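PDB 2QS8: Xaa-Pro Dipeptidase from Alteromonas macleodii, which probably removes C-terminal residues from dipeptides or short peptides, as a metal-dependent carboxypeptidase of the amidohydrolase superfamily with a possible preference for Xaa-Pro substrates. Local coordinates for residues A[71-75]-A[94-99]. Residues are numbered along the deposited sequence; the frame is centred on the assembly and turned at random.
Sequences HFGQE and LATQHA. With MG (magnesium ion), chain C.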
loop_
_atom_site.group_PDB
_atom_site.type_symbol
_atom_site.label_atom_id
_atom_site.label_comp_id
_atom_site.label_asym_id
_atom_site.label_seq_id
_atom_site.Cartn_x
_atom_site.Cartn_y
_atom_site.Cartn_z
ATOM N N HIS A 71 -5.423 -29.338 -14.250
ATOM C CA HIS A 71 -5.704 -28.038 -14.853
ATOM C C HIS A 71 -6.661 -28.178 -16.039
ATOM O O HIS A 71 -6.274 -27.950 -17.189
ATOM C CB HIS A 71 -4.406 -27.374 -15.340
ATOM C CG HIS A 71 -3.418 -27.091 -14.256
ATOM N ND1 HIS A 71 -3.635 -26.141 -13.280
ATOM C CD2 HIS A 71 -2.199 -27.625 -13.999
ATOM C CE1 HIS A 71 -2.590 -26.098 -12.473
ATOM N NE2 HIS A 71 -1.706 -26.988 -12.885
ATOM N N PHE A 72 -7.903 -28.557 -15.770
ATOM C CA PHE A 72 -8.870 -28.693 -16.850
ATOM C C PHE A 72 -8.917 -27.355 -17.579
ATOM O O PHE A 72 -8.908 -26.298 -16.942
ATOM C CB PHE A 72 -10.272 -29.007 -16.317
ATOM C CG PHE A 72 -10.385 -30.318 -15.570
ATOM C CD1 PHE A 72 -9.587 -31.410 -15.900
ATOM C CD2 PHE A 72 -11.345 -30.473 -14.580
ATOM C CE1 PHE A 72 -9.753 -32.640 -15.252
ATOM C CE2 PHE A 72 -11.523 -31.695 -13.928
ATOM C CZ PHE A 72 -10.726 -32.779 -14.266
ATOM N N GLY A 73 -8.959 -27.396 -18.907
ATOM C CA GLY A 73 -9.013 -26.169 -19.680
ATOM C C GLY A 73 -7.747 -25.902 -20.464
ATOM O O GLY A 73 -7.698 -24.994 -21.288
ATOM N N GLN A 74 -6.711 -26.690 -20.202
ATOM C CA GLN A 74 -5.457 -26.530 -20.916
ATOM C C GLN A 74 -4.726 -27.858 -21.058
ATOM O O GLN A 74 -4.967 -28.796 -20.293
ATOM C CB GLN A 74 -4.566 -25.516 -20.194
ATOM C CG GLN A 74 -3.969 -26.016 -18.897
ATOM C CD GLN A 74 -3.455 -24.889 -18.015
ATOM O OE1 GLN A 74 -4.233 -24.184 -17.369
ATOM N NE2 GLN A 74 -2.139 -24.708 -17.991
ATOM N N GLU A 75 -3.868 -27.926 -22.070
ATOM C CA GLU A 75 -3.019 -29.084 -22.365
ATOM C C GLU A 75 -1.815 -28.503 -23.080
ATOM O O GLU A 75 -1.949 -27.960 -24.177
ATOM C CB GLU A 75 -3.714 -30.084 -23.281
ATOM C CG GLU A 75 -4.909 -30.759 -22.650
ATOM C CD GLU A 75 -5.335 -32.007 -23.396
ATOM O OE1 GLU A 75 -5.441 -31.939 -24.640
ATOM O OE2 GLU A 75 -5.570 -33.041 -22.731
ATOM N N LEU A 94 -13.147 -26.410 -23.556
ATOM C CA LEU A 94 -12.212 -27.524 -23.507
ATOM C C LEU A 94 -12.216 -28.210 -22.127
ATOM O O LEU A 94 -12.006 -29.419 -22.014
ATOM C CB LEU A 94 -10.803 -27.033 -23.834
ATOM C CG LEU A 94 -10.552 -26.435 -25.228
ATOM C CD1 LEU A 94 -9.114 -25.929 -25.304
ATOM C CD2 LEU A 94 -10.823 -27.485 -26.314
ATOM N N ALA A 95 -12.462 -27.430 -21.082
ATOM C CA ALA A 95 -12.476 -27.972 -19.735
ATOM C C ALA A 95 -13.596 -28.999 -19.570
ATOM O O ALA A 95 -13.408 -30.003 -18.890
ATOM C CB ALA A 95 -12.621 -26.854 -18.716
ATOM N N THR A 96 -14.748 -28.758 -20.194
ATOM C CA THR A 96 -15.841 -29.719 -20.071
ATOM C C THR A 96 -15.368 -31.098 -20.526
ATOM O O THR A 96 -15.638 -32.082 -19.851
ATOM C CB THR A 96 -17.096 -29.317 -20.895
ATOM O OG1 THR A 96 -16.790 -29.319 -22.291
ATOM C CG2 THR A 96 -17.592 -27.932 -20.467
ATOM N N GLN A 97 -14.647 -31.156 -21.652
ATOM C CA GLN A 97 -14.134 -32.427 -22.186
ATOM C C GLN A 97 -13.003 -33.008 -21.332
ATOM O O GLN A 97 -12.945 -34.210 -21.101
ATOM C CB GLN A 97 -13.635 -32.249 -23.628
ATOM C CG GLN A 97 -14.690 -31.654 -24.545
ATOM C CD GLN A 97 -16.011 -32.413 -24.472
ATOM O OE1 GLN A 97 -16.094 -33.572 -24.887
ATOM N NE2 GLN A 97 -17.047 -31.764 -23.931
ATOM N N HIS A 98 -12.109 -32.141 -20.873
ATOM C CA HIS A 98 -11.001 -32.573 -20.051
ATOM C C HIS A 98 -11.524 -33.226 -18.777
ATOM O O HIS A 98 -11.010 -34.255 -18.345
ATOM C CB HIS A 98 -10.114 -31.384 -19.691
ATOM C CG HIS A 98 -9.417 -30.776 -20.868
ATOM N ND1 HIS A 98 -8.843 -29.520 -20.821
ATOM C CD2 HIS A 98 -9.157 -31.263 -22.099
ATOM C CE1 HIS A 98 -8.260 -29.267 -21.979
ATOM N NE2 HIS A 98 -8.433 -30.304 -22.774
ATOM N N ALA A 99 -12.549 -32.625 -18.189
ATOM C CA ALA A 99 -13.120 -33.140 -16.957
ATOM C C ALA A 99 -13.813 -34.467 -17.188
ATOM O O ALA A 99 -13.668 -35.397 -16.406
ATOM C CB ALA A 99 -14.109 -32.138 -16.379
HETATM MG MG MG C . 0.345 -27.105 -12.180
#
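Gly73 N donates to ND1 of His98 over 2.9 Å, at an N-H...N angle of 158° and almost in the imidazole plane, so the ring acts as an acceptor at its edge. Beside this bond Phe72 lays one ring face on helix 88-104: Ala99 CA stands 3.6 Å above the Phe72 ring centre in a CH-pi contact, and Ala99 CB lies 3.6 Å from Phe72 CE2. With CG of Phe72 anti to its carbonyl carbon (chi1 -63°), the ring is sent along the helix toward Ala99. A leucine at Phe72 lacks the flat ring, and the backbone and CB of Ala99 would probably be left without their close cover. In this amidohydrolase barrel the loop is a type II turn that begins on His71, second histidine of the HxH metal motif after the first barrel strand; His71 NE2 binds magnesium at 2.2 Å, in a site shared with His69 and Asp328. Glycine fits the turn's third position, where a side chain would jam against the preceding carbonyl oxygen, and small Ala95 lets the loop come close. Glu75 CG lies 3.6 Å from His98 NE2. Further out, His334 stacks on His98 and gives its backbone N to Glu75 OE2, while Gly114 O accepts from His71 ND1.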